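Local coordinates for protein S12 family peptidase (PDB 3WWX) that probably hydrolyses amide bonds with preference for D-amino acid substrates, as a D-stereospecific amidohydrolase of the serine beta-lactamase-like S12 peptidase family, at residues Val26-Asp31 / Gly44-Tyr49; Gln100-Thr105 / Thr161-Ala166; Ser106-Tyr111 / Val142-Glu147; Asp246-Tyr251 / Ser321-Phe326. One frame throughout, in Å; residues are numbered along the deposited sequence.

Contact 1: residues Val26-Asp31 / Gly44-Tyr49; sequences VAQARD and GGDDRY
Gln28 and Asp46 meet at about a right angle, the amide of one turned 84° from the carboxylate of the other, and a water joins them. That water accepts from Gln28 NE2 and donates to Asp46 OD1, at 2.6 Å from the latter, whereas NE2 and OD1 themselves stay 3.7 Å apart. The direct grip falls on the backbone: Gln28 NE2 donates to Gly45 O over 3.0 Å, with the oxygen in the plane of the amide but the nitrogen standing above the carbonyl plane of Gly45. Beyond CG the Gln28 chain runs extended, which carries the amide out to the type I turn of Gly44-Asp47; its OE1 takes a hydrogen bond from Arg35.

Beside this polar link, Val26 turns its two methyls to different partners. CG2, anti to the backbone N, lies 3.4 Å from Gly45 O and close to Gly44 O, while CG1 reaches Tyr49 CE1 at 4.3 Å, obliquely to the ring. The tyrosine OH is bonded to Ser244 OG. The loop after strand 36-41 is thus laid against strand 24-31, itself set between strands 36-41 and 320-326, with helix 244-255 packed on Gln28.

Contact 2: residues Gln100-Thr105 / Thr161-Ala166; sequences QLLNHT and TNFVLA
Asn162 and His104 form the direct hydrogen bond of this buried contact. Asn162 ND2 donates to His104 ND1 over 3.1 Å, nearly straight at 170°; the imidazole nitrogen lies close to the amide plane, while ND2 is tilted 25° from the ring plane. At the other end of the amide, OD1 is bonded to Ser106 OG, so both polar atoms of this side chain have protein partners.

The His104 and Phe163 rings meet obliquely, with centroids 5.3 Å apart, and CE1 of the phenylalanine lies 3.6 Å from NE2 of the histidine. Phe163 also presents its CZ to Leu102 O at 3.3 Å, the oxygen lying at the ring edge near its plane. Tyr158 stacks on the imidazole and Tyr283 meets it edge-to-face.

The apolar packing is carried by two leucines. Leu101 CD1 touches Leu165 CB at 3.9 Å, the two side chains crossing at about a right angle, while CD2 of Leu101 leans toward Asn162 OD1. Leu102 CD2 meets Phe163 CE2 at 3.7 Å and also touches Ala166 CB, its side chain crossing that of the phenylalanine at a similar angle.

His104, at positive phi, is the C-prime residue of a Schellman motif, its two backbone bonds weak, that ends helix 98-102; an Asx turn, Asn103 OD1 accepting from Thr105 N, overlaps it. The capped end docks on the N-terminal turns of helix 160-174. Tyr158 begins a Tyr-Ser-Asn sequence consistent with the Tyr-x-Asn motif of serine beta-lactamase relatives, so the contact probably lies behind the active-site region of the helical domain.

Contact 3: residues Ser106-Tyr111 / Val142-Glu147; sequences SGIYSY and VAMAHE
An offset aromatic stack of Tyr109 on His146 fastens the loop after helix 98-102 to the turn that follows helix 136-144. The planes are 17° apart and the centroids 4.1 Å, with His146 CD2 over one face of the phenol ring, toward its rim. His146 CB also sits over that face, a CH-pi contact 3.7 Å from the ring centroid. With Tyr109 CG anti to the backbone N (chi1 -174°), the root of the ring is set beside His146 CB. Ala145 CB lies over the centre of the opposite imidazole face. A hydrogen bond from NE2 to Asp114 gives the imidazole a second hold.

The loop enters this region through an ST turn, in which Ser106 OG accepts from Ile108 N. Thr161 of helix 160-174 bonds to Tyr109 O and Tyr111 N, holding the next part of the loop against the neighbouring helix.

Small side chains complete the interface: Ala143 CB packs against the carbonyl Tyr109 O at 3.3 Å, and Tyr111 CB meets Val142 CG1 at 4.0 Å, while the phenol ring of Tyr111 leads away to an edge-to-face contact with Phe117. The bent Met144 chain returns its CE to Ile108 CG2 at 3.9 Å.

Contact 4: residues Asp246-Tyr251 / Ser321-Phe326; sequences DLQTFY and SLAGNF
Gln248 of the helix and Ser321 of the strand are joined by a short hydrogen bond, Ser321 OG donating to Gln248 OE1 over 2.6 Å. The hydroxyl lies in the carbonyl plane, on a lone pair of OE1, with a C=O...donor angle of 124°. Ser321 OG stands between the backbone N and the carbonyl carbon (chi1 57°), which places it where it meets OE1. It also bonds to Arg252 NH1, a guanidinium contact that may polarise the hydroxyl. Gln248 NE2 in turn bonds to Ser244 O one helical turn back. Both ends of the buried amide therefore have partners, which fixes its rotation.

Apolar contact is confined to short side chains and stems. Leu247 CB meets Ala323 CB at 3.8 Å, and the same alanine methyl lies 4.1 Å from Gln248 CG. Ala323 thus sits against two successive residues of the helix; the axes of the two short segments approach to 7.4 Å here, where this residue offers only a methyl.

The helix segment runs at 142° to the strand, closer to antiparallel than to perpendicular. Strand 320-326 is an inner strand of the large antiparallel sheet; helix 244-255 covers the face bearing Ser321 and Ala323, while Leu322 packs on helix 334-343 from the other side. Such a sheet with helices on both faces is the alpha/beta region characteristic of the serine beta-lactamase fold.

From the N terminus, contact 1 closes first, on a loop that contains strand 36-41 in sequence. Contact 2 then opens at 100-105 and closes only at 161-166, and contact 3 is nested wholly within that span, its two segments following 100-105 and preceding 161-166. Contacts 2 and 3 touch and bind loop and helices into one helical region. Contact 4 comes last, in series with the others, joining helix 244-255 to strand 320-326. That strand neighbours strand 24-31, so contacts 1 and 4, though far apart in sequence, touch in the large sheet, on the opposite side of the chain's centre from contacts 2 and 3.

Contact 1: residues Val26-Asp31 / Gly44-Tyr49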
loop_
_atom_site.group_PDB
_atom_site.type_symbol
_atom_site.label_atom_id
_atom_site.label_comp_id
_atom_site.label_asym_id
_atom_site.label_seq_id
_atom_site.Cartn_x
_atom_site.Cartn_y
_atom_site.Cartn_z
ATOM N N VAL A 26 -8.157 -6.269 13.966
ATOM C CA VAL A 26 -6.982 -6.988 14.451
ATOM C C VAL A 26 -5.751 -6.102 14.354
ATOM O O VAL A 26 -5.628 -5.295 13.425
ATOM C CB VAL A 26 -6.738 -8.301 13.646
ATOM C CG1 VAL A 26 -6.665 -8.029 12.141
ATOM C CG2 VAL A 26 -5.498 -9.037 14.120
ATOM N N ALA A 27 -4.841 -6.246 15.314
ATOM C CA ALA A 27 -3.525 -5.617 15.227
ATOM C C ALA A 27 -2.518 -6.473 15.949
ATOM O O ALA A 27 -2.865 -7.277 16.827
ATOM C CB ALA A 27 -3.534 -4.204 15.807
ATOM N N GLN A 28 -1.272 -6.351 15.514
ATOM C CA GLN A 28 -0.144 -6.882 16.249
ATOM C C GLN A 28 0.891 -5.793 16.365
ATOM O O GLN A 28 0.967 -4.905 15.519
ATOM C CB GLN A 28 0.462 -8.092 15.557
ATOM C CG GLN A 28 -0.434 -9.319 15.531
ATOM C CD GLN A 28 0.211 -10.486 14.805
ATOM O OE1 GLN A 28 1.443 -10.576 14.724
ATOM N NE2 GLN A 28 -0.603 -11.390 14.265
ATOM N N ALA A 29 1.710 -5.876 17.413
ATOM C CA ALA A 29 2.730 -4.865 17.648
ATOM C C ALA A 29 3.914 -5.499 18.335
ATOM O O ALA A 29 3.800 -6.555 18.949
ATOM C CB ALA A 29 2.177 -3.731 18.497
ATOM N N ARG A 30 5.054 -4.854 18.217
ATOM C CA ARG A 30 6.266 -5.334 18.872
ATOM C C ARG A 30 7.100 -4.117 19.203
ATOM O O ARG A 30 7.680 -3.473 18.325
ATOM C CB ARG A 30 7.012 -6.333 17.974
ATOM C CG ARG A 30 8.226 -6.965 18.603
ATOM C CD ARG A 30 8.708 -8.089 17.689
ATOM N NE ARG A 30 9.848 -8.794 18.241
ATOM C CZ ARG A 30 10.998 -8.992 17.606
ATOM N NH1 ARG A 30 11.181 -8.550 16.369
ATOM N NH2 ARG A 30 11.969 -9.651 18.221
ATOM N N ASP A 31 7.133 -3.800 20.496
ATOM C CA ASP A 31 7.819 -2.619 21.002
ATOM C C ASP A 31 9.165 -3.075 21.575
ATOM O O ASP A 31 9.251 -3.574 22.690
ATOM C CB ASP A 31 6.922 -1.920 22.022
ATOM C CG ASP A 31 7.452 -0.568 22.444
ATOM O OD1 ASP A 31 8.687 -0.448 22.581
ATOM O OD2 ASP A 31 6.649 0.388 22.635
ATOM N N GLY A 44 -9.859 -12.891 14.107
ATOM C CA GLY A 44 -8.763 -13.705 14.614
ATOM C C GLY A 44 -7.429 -12.969 14.529
ATOM O O GLY A 44 -7.192 -12.201 13.594
ATOM N N GLY A 45 -6.555 -13.199 15.498
ATOM C CA GLY A 45 -5.326 -12.423 15.584
ATOM C C GLY A 45 -4.362 -12.686 14.445
ATOM O O GLY A 45 -3.549 -11.831 14.126
ATOM N N ASP A 46 -4.445 -13.869 13.843
ATOM C CA ASP A 46 -3.601 -14.252 12.714
ATOM C C ASP A 46 -4.317 -14.108 11.360
ATOM O O ASP A 46 -3.847 -14.630 10.336
ATOM C CB ASP A 46 -3.115 -15.680 12.910
ATOM C CG ASP A 46 -2.229 -15.819 14.147
ATOM O OD1 ASP A 46 -1.305 -15.000 14.332
ATOM O OD2 ASP A 46 -2.481 -16.749 14.949
ATOM N N ASP A 47 -5.436 -13.394 11.353
ATOM C CA ASP A 47 -6.192 -13.213 10.105
ATOM C C ASP A 47 -5.323 -12.594 9.017
ATOM O O ASP A 47 -4.550 -11.635 9.250
ATOM C CB ASP A 47 -7.446 -12.360 10.283
ATOM C CG ASP A 47 -8.606 -13.111 10.941
ATOM O OD1 ASP A 47 -8.453 -14.322 11.236
ATOM O OD2 ASP A 47 -9.645 -12.458 11.169
ATOM N N ARG A 48 -5.486 -13.143 7.825
ATOM C CA ARG A 48 -4.846 -12.621 6.628
ATOM C C ARG A 48 -5.833 -11.705 5.934
ATOM O O ARG A 48 -7.046 -11.940 5.958
ATOM C CB ARG A 48 -4.414 -13.788 5.729
ATOM C CG ARG A 48 -3.384 -14.688 6.435
ATOM C CD ARG A 48 -2.864 -15.898 5.646
ATOM N NE ARG A 48 -1.984 -16.671 6.516
ATOM C CZ ARG A 48 -1.282 -17.746 6.159
ATOM N NH1 ARG A 48 -1.318 -18.198 4.937
ATOM N NH2 ARG A 48 -0.521 -18.360 7.052
ATOM N N TYR A 49 -5.317 -10.666 5.301
ATOM C CA TYR A 49 -6.152 -9.642 4.699
ATOM C C TYR A 49 -5.456 -9.014 3.509
ATOM O O TYR A 49 -4.228 -9.087 3.354
ATOM C CB TYR A 49 -6.536 -8.579 5.743
ATOM C CG TYR A 49 -5.403 -8.096 6.642
ATOM C CD1 TYR A 49 -5.140 -8.715 7.844
ATOM C CD2 TYR A 49 -4.617 -7.018 6.291
ATOM C CE1 TYR A 49 -4.135 -8.267 8.684
ATOM C CE2 TYR A 49 -3.586 -6.573 7.115
ATOM C CZ TYR A 49 -3.357 -7.197 8.315
ATOM O OH TYR A 49 -2.356 -6.737 9.163
HETATM O O HOH W 1 0.177 -13.735 12.576
#

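Contact 2: residues Gln100-Thr105 / Thr161-Ala166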
loop_
_atom_site.group_PDB
_atom_site.type_symbol
_atom_site.label_atom_id
_atom_site.label_comp_id
_atom_site.label_asym_id
_atom_site.label_seq_id
_atom_site.Cartn_x
_atom_site.Cartn_y
_atom_site.Cartn_z
ATOM N N GLN A 100 9.757 9.879 -9.797
ATOM C CA GLN A 100 8.532 10.649 -9.672
ATOM C C GLN A 100 7.274 9.770 -9.651
ATOM O O GLN A 100 6.275 10.155 -9.051
ATOM C CB GLN A 100 8.458 11.698 -10.793
ATOM C CG GLN A 100 9.494 12.789 -10.643
ATOM C CD GLN A 100 9.551 13.709 -11.843
ATOM O OE1 GLN A 100 9.351 13.286 -12.978
ATOM N NE2 GLN A 100 9.824 14.982 -11.586
ATOM N N LEU A 101 7.340 8.595 -10.271
ATOM C CA LEU A 101 6.275 7.601 -10.078
ATOM C C LEU A 101 6.219 7.209 -8.618
ATOM O O LEU A 101 5.151 7.192 -8.003
ATOM C CB LEU A 101 6.529 6.340 -10.901
ATOM C CG LEU A 101 6.728 6.472 -12.421
ATOM C CD1 LEU A 101 6.963 5.112 -13.026
ATOM C CD2 LEU A 101 5.518 7.161 -13.070
ATOM N N LEU A 102 7.377 6.914 -8.039
ATOM C CA LEU A 102 7.412 6.296 -6.718
ATOM C C LEU A 102 7.047 7.222 -5.569
ATOM O O LEU A 102 6.607 6.748 -4.520
ATOM C CB LEU A 102 8.781 5.665 -6.469
ATOM C CG LEU A 102 9.163 4.552 -7.423
ATOM C CD1 LEU A 102 10.615 4.169 -7.158
ATOM C CD2 LEU A 102 8.247 3.342 -7.313
ATOM N N ASN A 103 7.205 8.533 -5.751
ATOM C CA ASN A 103 6.815 9.508 -4.735
ATOM C C ASN A 103 5.579 10.347 -5.094
ATOM O O ASN A 103 5.237 11.293 -4.397
ATOM C CB ASN A 103 8.005 10.392 -4.328
ATOM C CG ASN A 103 8.537 11.243 -5.460
ATOM O OD1 ASN A 103 7.852 11.505 -6.445
ATOM N ND2 ASN A 103 9.758 11.716 -5.302
ATOM N N HIS A 104 4.903 9.951 -6.176
ATOM C CA HIS A 104 3.652 10.578 -6.615
ATOM C C HIS A 104 3.804 12.059 -6.968
ATOM O O HIS A 104 2.865 12.837 -6.810
ATOM C CB HIS A 104 2.532 10.400 -5.584
ATOM C CG HIS A 104 2.214 8.973 -5.274
ATOM N ND1 HIS A 104 1.596 8.123 -6.170
ATOM C CD2 HIS A 104 2.435 8.247 -4.160
ATOM C CE1 HIS A 104 1.451 6.939 -5.613
ATOM N NE2 HIS A 104 1.955 6.984 -4.389
ATOM N N THR A 105 4.963 12.429 -7.506
ATOM C CA THR A 105 5.121 13.787 -8.044
ATOM C C THR A 105 5.101 13.795 -9.569
ATOM O O THR A 105 5.381 14.828 -10.187
ATOM C CB THR A 105 6.397 14.461 -7.516
ATOM O OG1 THR A 105 7.564 13.733 -7.929
ATOM C CG2 THR A 105 6.344 14.567 -5.990
ATOM N N THR A 161 -1.880 4.790 -10.751
ATOM C CA THR A 161 -1.232 4.532 -12.036
ATOM C C THR A 161 0.276 4.553 -11.878
ATOM O O THR A 161 0.992 3.815 -12.559
ATOM C CB THR A 161 -1.623 5.583 -13.077
ATOM O OG1 THR A 161 -3.034 5.806 -12.988
ATOM C CG2 THR A 161 -1.280 5.091 -14.483
ATOM N N ASN A 162 0.770 5.366 -10.961
ATOM C CA ASN A 162 2.210 5.454 -10.761
ATOM C C ASN A 162 2.816 4.117 -10.428
ATOM O O ASN A 162 3.901 3.809 -10.924
ATOM C CB ASN A 162 2.543 6.436 -9.657
ATOM C CG ASN A 162 2.422 7.869 -10.112
ATOM O OD1 ASN A 162 2.690 8.172 -11.276
ATOM N ND2 ASN A 162 2.040 8.752 -9.213
ATOM N N PHE A 163 2.131 3.315 -9.613
ATOM C CA PHE A 163 2.696 2.034 -9.194
ATOM C C PHE A 163 2.372 0.890 -10.131
ATOM O O PHE A 163 3.139 -0.062 -10.194
ATOM C CB PHE A 163 2.384 1.742 -7.733
ATOM C CG PHE A 163 3.341 2.451 -6.806
ATOM C CD1 PHE A 163 3.259 3.829 -6.628
ATOM C CD2 PHE A 163 4.341 1.763 -6.153
ATOM C CE1 PHE A 163 4.159 4.504 -5.838
ATOM C CE2 PHE A 163 5.244 2.444 -5.343
ATOM C CZ PHE A 163 5.149 3.814 -5.182
ATOM N N VAL A 164 1.300 0.986 -10.910
ATOM C CA VAL A 164 1.141 0.067 -12.031
ATOM C C VAL A 164 2.288 0.253 -13.045
ATOM O O VAL A 164 2.884 -0.731 -13.497
ATOM C CB VAL A 164 -0.244 0.219 -12.676
ATOM C CG1 VAL A 164 -0.376 -0.670 -13.899
ATOM C CG2 VAL A 164 -1.316 -0.125 -11.651
ATOM N N LEU A 165 2.604 1.492 -13.391
ATOM C CA LEU A 165 3.766 1.785 -14.236
ATOM C C LEU A 165 5.053 1.263 -13.592
ATOM O O LEU A 165 5.881 0.650 -14.267
ATOM C CB LEU A 165 3.854 3.288 -14.483
ATOM C CG LEU A 165 2.758 3.808 -15.415
ATOM C CD1 LEU A 165 2.643 5.288 -15.332
ATOM C CD2 LEU A 165 3.014 3.342 -16.857
ATOM N N ALA A 166 5.228 1.474 -12.288
ATOM C CA ALA A 166 6.442 1.006 -11.623
ATOM C C ALA A 166 6.583 -0.516 -11.765
ATOM O O ALA A 166 7.687 -1.034 -11.988
ATOM C CB ALA A 166 6.427 1.419 -10.176
HETATM O O HOH W 2 1.242 11.937 -9.265
#

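Contact 3: residues Ser106-Tyr111 / Val142-Glu147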
loop_
_atom_site.group_PDB
_atom_site.type_symbol
_atom_site.label_atom_id
_atom_site.label_comp_id
_atom_site.label_asym_id
_atom_site.label_seq_id
_atom_site.Cartn_x
_atom_site.Cartn_y
_atom_site.Cartn_z
ATOM N N SER A 106 4.759 12.658 -10.186
ATOM C CA SER A 106 4.647 12.574 -11.643
ATOM C C SER A 106 3.511 13.410 -12.224
ATOM O O SER A 106 3.641 13.915 -13.346
ATOM C CB SER A 106 4.430 11.125 -12.062
ATOM O OG SER A 106 3.145 10.735 -11.605
ATOM N N GLY A 107 2.409 13.538 -11.496
ATOM C CA GLY A 107 1.209 14.189 -12.006
ATOM C C GLY A 107 0.311 13.272 -12.823
ATOM O O GLY A 107 -0.695 13.723 -13.370
ATOM N N ILE A 108 0.656 11.993 -12.922
ATOM C CA ILE A 108 -0.096 11.085 -13.791
ATOM C C ILE A 108 -1.486 10.779 -13.206
ATOM O O ILE A 108 -1.647 10.422 -12.049
ATOM C CB ILE A 108 0.687 9.772 -14.023
ATOM C CG1 ILE A 108 2.033 10.036 -14.718
ATOM C CG2 ILE A 108 -0.166 8.770 -14.777
ATOM C CD1 ILE A 108 2.902 8.825 -14.848
ATOM N N TYR A 109 -2.509 10.937 -14.030
ATOM C CA TYR A 109 -3.885 10.658 -13.674
ATOM C C TYR A 109 -4.002 9.268 -13.070
ATOM O O TYR A 109 -3.500 8.302 -13.640
ATOM C CB TYR A 109 -4.746 10.757 -14.939
ATOM C CG TYR A 109 -6.222 10.638 -14.717
ATOM C CD1 TYR A 109 -6.824 9.413 -14.480
ATOM C CD2 TYR A 109 -7.043 11.771 -14.771
ATOM C CE1 TYR A 109 -8.191 9.316 -14.263
ATOM C CE2 TYR A 109 -8.412 11.673 -14.563
ATOM C CZ TYR A 109 -8.969 10.437 -14.294
ATOM O OH TYR A 109 -10.334 10.309 -14.105
ATOM N N SER A 110 -4.692 9.210 -11.945
ATOM C CA SER A 110 -4.933 7.958 -11.223
ATOM C C SER A 110 -6.127 7.199 -11.818
ATOM O O SER A 110 -7.264 7.677 -11.778
ATOM C CB SER A 110 -5.186 8.260 -9.756
ATOM O OG SER A 110 -5.210 7.047 -9.032
ATOM N N TYR A 111 -5.872 6.013 -12.374
ATOM C CA TYR A 111 -6.901 5.303 -13.143
ATOM C C TYR A 111 -8.104 4.962 -12.275
ATOM O O TYR A 111 -9.205 4.776 -12.790
ATOM C CB TYR A 111 -6.356 4.023 -13.798
ATOM C CG TYR A 111 -5.946 2.963 -12.788
ATOM C CD1 TYR A 111 -4.654 2.930 -12.290
ATOM C CD2 TYR A 111 -6.841 2.006 -12.332
ATOM C CE1 TYR A 111 -4.257 1.976 -11.360
ATOM C CE2 TYR A 111 -6.442 1.046 -11.387
ATOM C CZ TYR A 111 -5.158 1.050 -10.930
ATOM O OH TYR A 111 -4.729 0.113 -10.005
ATOM N N VAL A 142 -6.634 3.342 -19.284
ATOM C CA VAL A 142 -7.729 4.070 -18.676
ATOM C C VAL A 142 -7.276 5.492 -18.303
ATOM O O VAL A 142 -7.974 6.481 -18.563
ATOM C CB VAL A 142 -8.267 3.317 -17.434
ATOM C CG1 VAL A 142 -9.182 4.188 -16.597
ATOM C CG2 VAL A 142 -8.997 2.061 -17.851
ATOM N N ALA A 143 -6.111 5.602 -17.692
ATOM C CA ALA A 143 -5.570 6.897 -17.299
ATOM C C ALA A 143 -5.190 7.784 -18.465
ATOM O O ALA A 143 -5.316 9.002 -18.376
ATOM C CB ALA A 143 -4.360 6.694 -16.369
ATOM N N MET A 144 -4.736 7.181 -19.562
ATOM C CA MET A 144 -4.173 7.933 -20.682
ATOM C C MET A 144 -5.224 8.603 -21.569
ATOM O O MET A 144 -4.867 9.333 -22.490
ATOM C CB MET A 144 -3.249 7.032 -21.495
ATOM C CG MET A 144 -1.989 6.605 -20.717
ATOM S SD MET A 144 -0.904 7.941 -20.216
ATOM C CE MET A 144 -1.357 8.144 -18.484
ATOM N N ALA A 145 -6.499 8.406 -21.272
ATOM C CA ALA A 145 -7.552 9.193 -21.913
ATOM C C ALA A 145 -7.553 10.624 -21.401
ATOM O O ALA A 145 -8.089 11.526 -22.048
ATOM C CB ALA A 145 -8.896 8.557 -21.646
ATOM N N HIS A 146 -6.923 10.838 -20.250
ATOM C CA HIS A 146 -7.134 12.048 -19.478
ATOM C C HIS A 146 -5.898 12.913 -19.393
ATOM O O HIS A 146 -4.785 12.446 -19.609
ATOM C CB HIS A 146 -7.522 11.669 -18.051
ATOM C CG HIS A 146 -8.733 10.804 -17.968
ATOM N ND1 HIS A 146 -9.993 11.277 -18.279
ATOM C CD2 HIS A 146 -8.887 9.497 -17.657
ATOM C CE1 HIS A 146 -10.874 10.303 -18.129
ATOM N NE2 HIS A 146 -10.229 9.212 -17.739
ATOM N N GLU A 147 -6.103 14.182 -19.047
ATOM C CA GLU A 147 -5.006 15.102 -18.817
ATOM C C GLU A 147 -4.334 14.791 -17.489
ATOM O O GLU A 147 -4.981 14.365 -16.557
ATOM C CB GLU A 147 -5.546 16.537 -18.784
ATOM C CG GLU A 147 -4.496 17.617 -18.849
ATOM C CD GLU A 147 -5.089 19.018 -19.024
ATOM O OE1 GLU A 147 -6.172 19.309 -18.453
ATOM O OE2 GLU A 147 -4.456 19.824 -19.735
#

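Contact 4: residues Asp246-Tyr251 / Ser321-Phe326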
loop_
_atom_site.group_PDB
_atom_site.type_symbol
_atom_site.label_atom_id
_atom_site.label_comp_id
_atom_site.label_asym_id
_atom_site.label_seq_id
_atom_site.Cartn_x
_atom_site.Cartn_y
_atom_site.Cartn_z
ATOM N N ASP A 246 3.683 -10.714 9.438
ATOM C CA ASP A 246 4.568 -10.554 8.299
ATOM C C ASP A 246 4.749 -9.082 7.947
ATOM O O ASP A 246 5.817 -8.674 7.528
ATOM C CB ASP A 246 4.004 -11.268 7.076
ATOM C CG ASP A 246 4.253 -12.773 7.084
ATOM O OD1 ASP A 246 4.702 -13.337 8.111
ATOM O OD2 ASP A 246 3.961 -13.399 6.033
ATOM N N LEU A 247 3.692 -8.282 8.077
ATOM C CA LEU A 247 3.848 -6.873 7.725
ATOM C C LEU A 247 4.869 -6.194 8.631
ATOM O O LEU A 247 5.661 -5.368 8.173
ATOM C CB LEU A 247 2.519 -6.123 7.737
ATOM C CG LEU A 247 1.583 -6.436 6.575
ATOM C CD1 LEU A 247 0.300 -5.658 6.781
ATOM C CD2 LEU A 247 2.198 -6.117 5.228
ATOM N N GLN A 248 4.852 -6.557 9.912
ATOM C CA GLN A 248 5.862 -6.032 10.826
ATOM C C GLN A 248 7.254 -6.535 10.451
ATOM O O GLN A 248 8.216 -5.761 10.410
ATOM C CB GLN A 248 5.565 -6.425 12.264
ATOM C CG GLN A 248 4.347 -5.785 12.849
ATOM C CD GLN A 248 4.160 -6.261 14.252
ATOM O OE1 GLN A 248 4.807 -5.753 15.179
ATOM N NE2 GLN A 248 3.366 -7.296 14.418
ATOM N N THR A 249 7.377 -7.826 10.167
ATOM C CA THR A 249 8.683 -8.371 9.773
ATOM C C THR A 249 9.276 -7.586 8.598
ATOM O O THR A 249 10.459 -7.215 8.573
ATOM C CB THR A 249 8.542 -9.846 9.398
ATOM O OG1 THR A 249 8.011 -10.540 10.535
ATOM C CG2 THR A 249 9.888 -10.441 8.980
ATOM N N PHE A 250 8.426 -7.304 7.623
ATOM C CA PHE A 250 8.846 -6.574 6.443
ATOM C C PHE A 250 9.257 -5.134 6.765
ATOM O O PHE A 250 10.384 -4.718 6.439
ATOM C CB PHE A 250 7.738 -6.571 5.378
ATOM C CG PHE A 250 8.013 -5.611 4.236
ATOM C CD1 PHE A 250 9.077 -5.828 3.365
ATOM C CD2 PHE A 250 7.212 -4.486 4.038
ATOM C CE1 PHE A 250 9.332 -4.944 2.336
ATOM C CE2 PHE A 250 7.469 -3.607 3.003
ATOM C CZ PHE A 250 8.541 -3.843 2.150
ATOM N N TYR A 251 8.394 -4.364 7.421
ATOM C CA TYR A 251 8.727 -2.964 7.660
ATOM C C TYR A 251 9.912 -2.808 8.628
ATOM O O TYR A 251 10.735 -1.906 8.452
ATOM C CB TYR A 251 7.500 -2.162 8.127
ATOM C CG TYR A 251 6.597 -1.753 6.967
ATOM C CD1 TYR A 251 6.864 -0.620 6.216
ATOM C CD2 TYR A 251 5.486 -2.500 6.643
ATOM C CE1 TYR A 251 6.057 -0.246 5.151
ATOM C CE2 TYR A 251 4.677 -2.143 5.559
ATOM C CZ TYR A 251 4.967 -1.013 4.839
ATOM O OH TYR A 251 4.141 -0.702 3.790
ATOM N N SER A 321 7.257 -1.734 16.018
ATOM C CA SER A 321 6.364 -1.939 14.872
ATOM C C SER A 321 4.911 -2.193 15.275
ATOM O O SER A 321 4.609 -2.610 16.400
ATOM C CB SER A 321 6.870 -3.115 14.043
ATOM O OG SER A 321 6.977 -4.279 14.824
ATOM N N LEU A 322 4.035 -1.977 14.291
ATOM C CA LEU A 322 2.600 -2.171 14.428
ATOM C C LEU A 322 2.035 -2.503 13.056
ATOM O O LEU A 322 2.437 -1.902 12.066
ATOM C CB LEU A 322 1.966 -0.884 14.933
ATOM C CG LEU A 322 0.425 -0.770 14.910
ATOM C CD1 LEU A 322 -0.233 -1.689 15.919
ATOM C CD2 LEU A 322 -0.014 0.697 15.139
ATOM N N ALA A 323 1.083 -3.421 12.994
ATOM C CA ALA A 323 0.323 -3.631 11.750
ATOM C C ALA A 323 -1.051 -4.111 12.123
ATOM O O ALA A 323 -1.238 -4.729 13.164
ATOM C CB ALA A 323 1.016 -4.638 10.836
ATOM N N GLY A 324 -2.032 -3.829 11.284
ATOM C CA GLY A 324 -3.381 -4.279 11.584
ATOM C C GLY A 324 -4.362 -4.018 10.471
ATOM O O GLY A 324 -4.015 -3.476 9.425
ATOM N N ASN A 325 -5.619 -4.360 10.740
ATOM C CA ASN A 325 -6.651 -4.346 9.710
ATOM C C ASN A 325 -8.041 -4.178 10.295
ATOM O O ASN A 325 -8.365 -4.784 11.335
ATOM C CB ASN A 325 -6.590 -5.648 8.895
ATOM C CG ASN A 325 -7.579 -5.660 7.733
ATOM O OD1 ASN A 325 -8.641 -6.287 7.793
ATOM N ND2 ASN A 325 -7.243 -4.952 6.664
ATOM N N PHE A 326 -8.855 -3.396 9.596
ATOM C CA PHE A 326 -10.295 -3.342 9.811
ATOM C C PHE A 326 -10.966 -3.975 8.605
ATOM O O PHE A 326 -10.602 -3.671 7.466
ATOM C CB PHE A 326 -10.783 -1.891 9.889
ATOM C CG PHE A 326 -10.128 -1.053 10.966
ATOM C CD1 PHE A 326 -9.695 -1.609 12.153
ATOM C CD2 PHE A 326 -10.002 0.304 10.781
ATOM C CE1 PHE A 326 -9.119 -0.820 13.136
ATOM C CE2 PHE A 326 -9.429 1.114 11.769
ATOM C CZ PHE A 326 -8.995 0.539 12.942
#